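Local atomic coordinates of MaoC domain protein dehydratase (PDB entry 4E3E), a protein that catalyses the reversible dehydration of beta-methylmalyl-CoA to mesaconyl-CoA, a step of the glyoxylate assimilation cycle. Residues 24-29 and 69-74; 31-36 and 61-66; 44-49 and 54-59. All coordinates share one frame; numbering follows the deposited sequence.

In the fold
The three contacts nest along the chain: contact 3 lies inside the loop closed by contact 2, and contact 2 inside that of contact 1. Contacts 1 and 2 share helix 65-80, and in this HotDog-clan chain strand 19-27 leads into helix 30-40, which carries one side of contact 2. These two lie about 11 Å apart, centre to centre, and touch through the Arg-26 to Asp-32 salt bridge and Ile-28 against Ile-63. Contact 3 sits farther out, about 12 Å from contact 2 and 21 Å from contact 1 between centres, and meets contact 2 where Pro-62 packs on Leu-46. All three come up to residues 62-65, which probably bind substrate, as in related enzymes.

Contact 1. Residues 24-29 and 69-74; sequences TPRTIT and FHIVFG
Ile-71 of helix 65-80 meets both Ile-28 and Arg-26 of residues 24-29. The delta methyl of Ile-71 reaches tip to tip toward that of Ile-28, with CD1 to CD1 at 3.7 Å, and also touches Ile-28 CG1 at 3.8 Å. The other branch of Ile-71, CG2, meets the aliphatic part of Arg-26 at CG, 4.1 Å away, where the two side chains cross at about a right angle. Both isoleucines carry CG1 anti to the carbonyl carbon (chi1 -59° for Ile-28, -71° for Ile-71), which sends their longer branches at each other. Here strand 19-27, outermost within this chain but hydrogen-bonded through Thr-24 and Thr-27 to a second subunit, and the loop after it lie against helix 65-80, a long helix packed on the HotDog sheet, with Val-72 turned onto Leu-105 of strand 104-116, the next strand. The arginine chain bends at chi2 (79°) and again at chi3: CG stays on the isoleucine while the guanidinium turns toward Thr-27 and Asp-32. Arg-26 NH1 donates to Thr-27 O over 2.9 Å, with the oxygen nearly in the guanidinium plane but the donor above the carbonyl plane. The same NH1 forms a salt bridge with Asp-32, and NH2 donates to Leu-224 O, which together fix the rotation of this buried group. In the next shell, Asp-32 also accepts from Thr-29 N, holding the turn into helix 30-40, and Ile-28 rests on Ile-63.

Contact 2. Residues 31-36 and 61-66; sequences GDVALY and APIDSL
Val-33 and Ile-63 make the first touch between these segments, CG2 of the valine to CD1 of the isoleucine at 3.5 Å, tighter than usual for two methyls. Ile-63 has CG1 beside its backbone N and a second bend at chi2 (-53°), which brings CD1 round to the helix. One turn on, Tyr-36 extends its ring with CG anti to the backbone N (chi1 -171°) and meets two residues, both set obliquely to the ring. Tyr-36 CE2 lies 3.5 Å from Asp-64 OD1, ring and carboxylate planes 48° apart, and Tyr-36 OH comes 3.4 Å from Leu-66 CB; the hydroxyl itself hydrogen-bonds to Ser-255. Asp-64 is the N-cap of helix 65-80: Asp-64 OD2 uses its anti lone pair to accept from Leu-66 N at 2.8 Å. With an alanine here the carboxylate is gone, which would probably leave Leu-66 N without its side-chain acceptor and open a gap beside Tyr-36 CE2. Judging by relatives, Pro-62 to Ser-65 line the substrate site, which would put the cap residue in the site itself. Around the contact, Leu-66 packs on helix 250-265, Leu-35 and Asp-32 on helix 215-224, and Ile-63 is hydrogen-bonded through its backbone to Val-99, in the loop following strand 84-95.

Contact 3. Residues 44-49 and 54-59; sequences FALTSS and QSLGLE
Leu-46 carries this contact, meeting both Leu-56 and Leu-58 with a single methyl. From CB, which touches neither leucine, the chain runs to CG, anti to the backbone N (chi1 -175°), and there it forks, chi2 near 59° aiming CD1 at the other segment. Leu-46 CD1 lies 3.7 Å from Leu-58 CD1 and 4.0 Å from Leu-56 CD1. Leu-58 crosses it at about a right angle, while Leu-56 comes in at a slant. Both partners hold CG beside their own backbone N and run out extended, each bringing its CD1 to the same methyl of Leu-46 from a different direction. Between the two partners the chain turns at the end of helix 50-55, a Schellman motif: Gly-57 has positive phi, and Gly-57 N bonds back to Gln-54 O at 2.9 Å. Across the turn, Gln-54 NE2 donates to Glu-59 O at 2.9 Å, nearly straight at 171°, tying the helix to the outgoing chain. Leu-46 also rests on Pro-62 and Tyr-178, and Leu-58 on Tyr-100. No hydrogen bond joins the two segments, so their hold on each other here is methyl against methyl and depends on shape and burial.

Contact 1. Residues 24-29 and 69-74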
loop_
_atom_site.group_PDB
_atom_site.type_symbol
_atom_site.label_atom_id
_atom_site.label_comp_id
_atom_site.label_asym_id
_atom_site.label_seq_id
_atom_site.Cartn_x
_atom_site.Cartn_y
_atom_site.Cartn_z
ATOM N N THR A 24 -16.737 11.722 8.252
ATOM C CA THR A 24 -15.834 10.614 8.114
ATOM C C THR A 24 -14.931 10.279 9.251
ATOM O O THR A 24 -13.755 10.317 9.137
ATOM C CB THR A 24 -14.936 10.820 6.885
ATOM O OG1 THR A 24 -15.661 11.511 5.905
ATOM C CG2 THR A 24 -14.486 9.532 6.340
ATOM N N PRO A 25 -15.516 9.901 10.360
ATOM C CA PRO A 25 -14.755 9.358 11.460
ATOM C C PRO A 25 -14.029 8.106 11.010
ATOM O O PRO A 25 -14.487 7.395 10.173
ATOM C CB PRO A 25 -15.812 9.028 12.484
ATOM C CG PRO A 25 -17.042 8.891 11.739
ATOM C CD PRO A 25 -16.948 9.775 10.554
ATOM N N ARG A 26 -12.837 7.906 11.525
ATOM C CA ARG A 26 -11.955 6.931 10.981
ATOM C C ARG A 26 -11.359 5.968 11.970
ATOM O O ARG A 26 -10.587 6.359 12.781
ATOM C CB ARG A 26 -10.830 7.694 10.311
ATOM C CG ARG A 26 -9.738 6.830 9.769
ATOM C CD ARG A 26 -10.140 6.233 8.455
ATOM N NE ARG A 26 -9.034 6.161 7.539
ATOM C CZ ARG A 26 -8.049 5.306 7.650
ATOM N NH1 ARG A 26 -8.063 4.439 8.621
ATOM N NH2 ARG A 26 -7.079 5.319 6.789
ATOM N N THR A 27 -11.670 4.695 11.827
ATOM C CA THR A 27 -11.041 3.633 12.614
ATOM C C THR A 27 -9.654 3.376 12.045
ATOM O O THR A 27 -9.499 3.164 10.835
ATOM C CB THR A 27 -11.867 2.338 12.588
ATOM O OG1 THR A 27 -13.161 2.607 13.118
ATOM C CG2 THR A 27 -11.202 1.235 13.415
ATOM N N ILE A 28 -8.649 3.414 12.916
ATOM C CA ILE A 28 -7.271 3.225 12.491
ATOM C C ILE A 28 -6.845 1.792 12.779
ATOM O O ILE A 28 -7.024 1.282 13.908
ATOM C CB ILE A 28 -6.330 4.260 13.138
ATOM C CG1 ILE A 28 -6.781 5.682 12.771
ATOM C CG2 ILE A 28 -4.893 4.046 12.672
ATOM C CD1 ILE A 28 -5.997 6.775 13.483
ATOM N N THR A 29 -6.333 1.120 11.751
ATOM C CA THR A 29 -6.041 -0.317 11.888
ATOM C C THR A 29 -4.587 -0.648 11.609
ATOM O O THR A 29 -3.804 0.213 11.167
ATOM C CB THR A 29 -6.871 -1.152 10.905
ATOM O OG1 THR A 29 -6.389 -0.911 9.576
ATOM C CG2 THR A 29 -8.338 -0.766 10.965
ATOM N N PHE A 69 -1.765 12.710 13.383
ATOM C CA PHE A 69 -1.858 14.090 12.905
ATOM C C PHE A 69 -2.475 14.225 11.500
ATOM O O PHE A 69 -3.430 15.005 11.323
ATOM C CB PHE A 69 -0.510 14.794 13.018
ATOM C CG PHE A 69 -0.506 16.185 12.468
ATOM C CD1 PHE A 69 -0.909 17.265 13.255
ATOM C CD2 PHE A 69 -0.108 16.415 11.165
ATOM C CE1 PHE A 69 -0.902 18.552 12.745
ATOM C CE2 PHE A 69 -0.101 17.706 10.649
ATOM C CZ PHE A 69 -0.506 18.774 11.440
ATOM N N HIS A 70 -1.948 13.481 10.519
ATOM C CA HIS A 70 -2.447 13.564 9.136
ATOM C C HIS A 70 -3.887 13.142 8.973
ATOM O O HIS A 70 -4.624 13.695 8.171
ATOM C CB HIS A 70 -1.560 12.769 8.185
ATOM C CG HIS A 70 -0.123 13.221 8.183
ATOM N ND1 HIS A 70 0.220 14.527 8.200
ATOM C CD2 HIS A 70 1.067 12.498 8.178
ATOM C CE1 HIS A 70 1.564 14.636 8.196
ATOM N NE2 HIS A 70 2.082 13.396 8.183
ATOM N N ILE A 71 -4.308 12.163 9.757
ATOM C CA ILE A 71 -5.704 11.744 9.737
ATOM C C ILE A 71 -6.642 12.824 10.304
ATOM O O ILE A 71 -7.651 13.153 9.669
ATOM C CB ILE A 71 -5.885 10.367 10.405
ATOM C CG1 ILE A 71 -5.274 9.289 9.480
ATOM C CG2 ILE A 71 -7.370 10.076 10.666
ATOM C CD1 ILE A 71 -5.153 7.926 10.106
ATOM N N VAL A 72 -6.302 13.375 11.478
ATOM C CA VAL A 72 -7.053 14.489 12.082
ATOM C C VAL A 72 -7.088 15.685 11.109
ATOM O O VAL A 72 -8.166 16.234 10.801
ATOM C CB VAL A 72 -6.481 14.870 13.472
ATOM C CG1 VAL A 72 -7.051 16.204 13.961
ATOM C CG2 VAL A 72 -6.808 13.774 14.498
ATOM N N PHE A 73 -5.920 16.056 10.598
ATOM C CA PHE A 73 -5.809 17.127 9.592
ATOM C C PHE A 73 -6.655 16.845 8.355
ATOM O O PHE A 73 -7.425 17.710 7.911
ATOM C CB PHE A 73 -4.337 17.349 9.226
ATOM C CG PHE A 73 -4.087 18.478 8.245
ATOM C CD1 PHE A 73 -4.341 18.329 6.885
ATOM C CD2 PHE A 73 -3.520 19.684 8.685
ATOM C CE1 PHE A 73 -4.057 19.367 5.978
ATOM C CE2 PHE A 73 -3.233 20.709 7.792
ATOM C CZ PHE A 73 -3.504 20.557 6.431
ATOM N N GLY A 74 -6.519 15.645 7.795
ATOM C CA GLY A 74 -7.274 15.266 6.597
ATOM C C GLY A 74 -8.784 15.446 6.715
ATOM O O GLY A 74 -9.419 15.924 5.783
#

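Contact 2. Residues 31-36 and 61-66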
loop_
_atom_site.group_PDB
_atom_site.type_symbol
_atom_site.label_atom_id
_atom_site.label_comp_id
_atom_site.label_asym_id
_atom_site.label_seq_id
_atom_site.Cartn_x
_atom_site.Cartn_y
_atom_site.Cartn_z
ATOM N N GLY A 31 -3.671 -2.217 9.181
ATOM C CA GLY A 31 -3.429 -1.949 7.740
ATOM C C GLY A 31 -2.912 -0.545 7.516
ATOM O O GLY A 31 -2.069 -0.292 6.612
ATOM N N ASP A 32 -3.433 0.395 8.307
ATOM C CA ASP A 32 -2.949 1.789 8.235
ATOM C C ASP A 32 -1.502 1.879 8.702
ATOM O O ASP A 32 -0.678 2.564 8.090
ATOM C CB ASP A 32 -3.839 2.729 9.064
ATOM C CG ASP A 32 -5.256 2.752 8.559
ATOM O OD1 ASP A 32 -5.463 3.021 7.339
ATOM O OD2 ASP A 32 -6.164 2.492 9.373
ATOM N N VAL A 33 -1.200 1.176 9.784
ATOM C CA VAL A 33 0.170 1.136 10.290
ATOM C C VAL A 33 1.163 0.648 9.230
ATOM O O VAL A 33 2.218 1.259 9.048
ATOM C CB VAL A 33 0.267 0.253 11.529
ATOM C CG1 VAL A 33 1.733 0.037 11.921
ATOM C CG2 VAL A 33 -0.528 0.885 12.668
ATOM N N ALA A 34 0.833 -0.449 8.536
ATOM C CA ALA A 34 1.758 -1.028 7.581
ATOM C C ALA A 34 1.931 -0.110 6.371
ATOM O O ALA A 34 3.047 0.053 5.880
ATOM C CB ALA A 34 1.297 -2.420 7.143
ATOM N N LEU A 35 0.831 0.497 5.907
ATOM C CA LEU A 35 0.896 1.430 4.801
ATOM C C LEU A 35 1.795 2.630 5.108
ATOM O O LEU A 35 2.611 3.037 4.264
ATOM C CB LEU A 35 -0.514 1.911 4.421
ATOM C CG LEU A 35 -1.165 1.142 3.278
ATOM C CD1 LEU A 35 -2.627 1.514 3.226
ATOM C CD2 LEU A 35 -0.504 1.462 1.941
ATOM N N TYR A 36 1.615 3.206 6.293
ATOM C CA TYR A 36 2.426 4.341 6.764
ATOM C C TYR A 36 3.920 3.952 6.795
ATOM O O TYR A 36 4.780 4.689 6.300
ATOM C CB TYR A 36 1.931 4.814 8.153
ATOM C CG TYR A 36 2.584 6.113 8.593
ATOM C CD1 TYR A 36 2.101 7.343 8.135
ATOM C CD2 TYR A 36 3.718 6.110 9.423
ATOM C CE1 TYR A 36 2.706 8.539 8.516
ATOM C CE2 TYR A 36 4.341 7.302 9.803
ATOM C CZ TYR A 36 3.834 8.513 9.337
ATOM O OH TYR A 36 4.429 9.704 9.676
ATOM N N ALA A 61 1.985 -1.611 20.361
ATOM C CA ALA A 61 2.619 -0.516 19.675
ATOM C C ALA A 61 1.556 0.500 19.360
ATOM O O ALA A 61 0.542 0.174 18.839
ATOM C CB ALA A 61 3.274 -1.000 18.410
ATOM N N PRO A 62 1.821 1.746 19.670
ATOM C CA PRO A 62 0.867 2.824 19.375
ATOM C C PRO A 62 0.963 3.269 17.907
ATOM O O PRO A 62 1.979 3.039 17.270
ATOM C CB PRO A 62 1.357 3.960 20.270
ATOM C CG PRO A 62 2.847 3.742 20.330
ATOM C CD PRO A 62 3.030 2.243 20.357
ATOM N N ILE A 63 -0.097 3.906 17.407
ATOM C CA ILE A 63 -0.091 4.574 16.113
ATOM C C ILE A 63 0.942 5.724 16.130
ATOM O O ILE A 63 1.015 6.476 17.093
ATOM C CB ILE A 63 -1.518 5.131 15.785
ATOM C CG1 ILE A 63 -2.593 4.033 15.836
ATOM C CG2 ILE A 63 -1.552 5.825 14.424
ATOM C CD1 ILE A 63 -2.295 2.807 14.981
ATOM N N ASP A 64 1.731 5.868 15.062
ATOM C CA ASP A 64 2.644 6.973 14.928
ATOM C C ASP A 64 1.900 8.311 15.126
ATOM O O ASP A 64 0.854 8.549 14.501
ATOM C CB ASP A 64 3.258 6.958 13.514
ATOM C CG ASP A 64 4.460 7.892 13.380
ATOM O OD1 ASP A 64 5.574 7.384 13.116
ATOM O OD2 ASP A 64 4.293 9.132 13.527
ATOM N N SER A 65 2.462 9.192 15.956
ATOM C CA SER A 65 1.875 10.509 16.233
ATOM C C SER A 65 1.582 11.279 14.955
ATOM O O SER A 65 0.569 11.976 14.865
ATOM C CB SER A 65 2.804 11.354 17.114
ATOM O OG SER A 65 2.661 10.997 18.472
ATOM N N LEU A 66 2.466 11.174 13.968
ATOM C CA LEU A 66 2.224 11.890 12.716
ATOM C C LEU A 66 1.129 11.255 11.852
ATOM O O LEU A 66 0.428 11.968 11.117
ATOM C CB LEU A 66 3.513 12.047 11.919
ATOM C CG LEU A 66 4.549 12.934 12.565
ATOM C CD1 LEU A 66 5.710 13.035 11.587
ATOM C CD2 LEU A 66 3.970 14.320 12.848
#

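Contact 3. Residues 44-49 and 54-59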
loop_
_atom_site.group_PDB
_atom_site.type_symbol
_atom_site.label_atom_id
_atom_site.label_comp_id
_atom_site.label_asym_id
_atom_site.label_seq_id
_atom_site.Cartn_x
_atom_site.Cartn_y
_atom_site.Cartn_z
ATOM N N PHE A 44 11.529 4.022 13.867
ATOM C CA PHE A 44 11.404 4.227 15.317
ATOM C C PHE A 44 10.825 3.000 15.988
ATOM O O PHE A 44 9.793 2.471 15.557
ATOM C CB PHE A 44 10.605 5.496 15.641
ATOM C CG PHE A 44 11.360 6.749 15.303
ATOM C CD1 PHE A 44 12.316 7.253 16.186
ATOM C CD2 PHE A 44 11.193 7.368 14.061
ATOM C CE1 PHE A 44 13.057 8.384 15.860
ATOM C CE2 PHE A 44 11.928 8.501 13.730
ATOM C CZ PHE A 44 12.866 9.013 14.630
ATOM N N ALA A 45 11.513 2.528 17.021
ATOM C CA ALA A 45 11.211 1.199 17.578
ATOM C C ALA A 45 9.846 1.108 18.236
ATOM O O ALA A 45 9.193 0.047 18.203
ATOM C CB ALA A 45 12.312 0.737 18.530
ATOM N N LEU A 46 9.412 2.221 18.819
ATOM C CA LEU A 46 8.115 2.293 19.519
ATOM C C LEU A 46 6.938 1.870 18.610
ATOM O O LEU A 46 6.063 1.131 19.042
ATOM C CB LEU A 46 7.874 3.715 20.082
ATOM C CG LEU A 46 6.608 3.882 20.938
ATOM C CD1 LEU A 46 6.671 2.939 22.135
ATOM C CD2 LEU A 46 6.403 5.328 21.371
ATOM N N THR A 47 6.936 2.326 17.350
ATOM C CA THR A 47 5.806 2.040 16.477
ATOM C C THR A 47 5.953 0.693 15.738
ATOM O O THR A 47 4.957 0.132 15.298
ATOM C CB THR A 47 5.583 3.166 15.470
ATOM O OG1 THR A 47 6.830 3.450 14.847
ATOM C CG2 THR A 47 5.061 4.457 16.179
ATOM N N SER A 48 7.181 0.168 15.631
ATOM C CA SER A 48 7.449 -1.066 14.854
ATOM C C SER A 48 7.276 -2.358 15.622
ATOM O O SER A 48 7.056 -3.404 15.019
ATOM C CB SER A 48 8.848 -1.053 14.261
ATOM O OG SER A 48 8.873 -0.199 13.129
ATOM N N SER A 49 7.370 -2.297 16.941
ATOM C CA SER A 49 7.346 -3.500 17.746
ATOM C C SER A 49 6.394 -3.437 18.955
ATOM O O SER A 49 6.562 -2.619 19.862
ATOM C CB SER A 49 8.773 -3.851 18.195
ATOM O OG SER A 49 8.744 -4.917 19.144
ATOM N N GLN A 54 5.300 -2.578 24.691
ATOM C CA GLN A 54 4.824 -3.149 25.961
ATOM C C GLN A 54 5.849 -3.078 27.085
ATOM O O GLN A 54 5.478 -2.912 28.246
ATOM C CB GLN A 54 4.335 -4.582 25.773
ATOM C CG GLN A 54 3.007 -4.632 25.037
ATOM C CD GLN A 54 2.640 -6.020 24.569
ATOM O OE1 GLN A 54 3.485 -6.910 24.492
ATOM N NE2 GLN A 54 1.372 -6.207 24.231
ATOM N N SER A 55 7.136 -3.183 26.747
ATOM C CA SER A 55 8.187 -3.072 27.761
ATOM C C SER A 55 8.245 -1.647 28.330
ATOM O O SER A 55 8.850 -1.412 29.376
ATOM C CB SER A 55 9.546 -3.465 27.195
ATOM O OG SER A 55 10.027 -2.443 26.325
ATOM N N LEU A 56 7.616 -0.705 27.631
ATOM C CA LEU A 56 7.516 0.668 28.110
ATOM C C LEU A 56 6.179 0.926 28.791
ATOM O O LEU A 56 5.887 2.058 29.181
ATOM C CB LEU A 56 7.735 1.658 26.965
ATOM C CG LEU A 56 9.054 1.473 26.209
ATOM C CD1 LEU A 56 9.207 2.550 25.141
ATOM C CD2 LEU A 56 10.261 1.445 27.145
ATOM N N GLY A 57 5.376 -0.124 28.940
ATOM C CA GLY A 57 4.122 -0.038 29.699
ATOM C C GLY A 57 2.904 0.308 28.846
ATOM O O GLY A 57 1.850 0.573 29.379
ATOM N N LEU A 58 3.047 0.313 27.525
ATOM C CA LEU A 58 1.917 0.542 26.618
ATOM C C LEU A 58 1.178 -0.765 26.344
ATOM O O LEU A 58 1.731 -1.854 26.562
ATOM C CB LEU A 58 2.405 1.148 25.282
ATOM C CG LEU A 58 2.963 2.575 25.382
ATOM C CD1 LEU A 58 3.439 3.073 24.032
ATOM C CD2 LEU A 58 1.956 3.558 25.988
ATOM N N GLU A 59 -0.056 -0.690 25.890
ATOM C CA GLU A 59 -0.835 -1.876 25.575
ATOM C C GLU A 59 -0.250 -2.674 24.434
ATOM O O GLU A 59 -0.271 -3.871 24.441
ATOM C CB GLU A 59 -2.266 -1.511 25.244
ATOM C CG GLU A 59 -2.996 -0.731 26.314
ATOM C CD GLU A 59 -4.409 -0.362 25.922
ATOM O OE1 GLU A 59 -4.992 -1.047 25.076
ATOM O OE2 GLU A 59 -4.947 0.610 26.470
#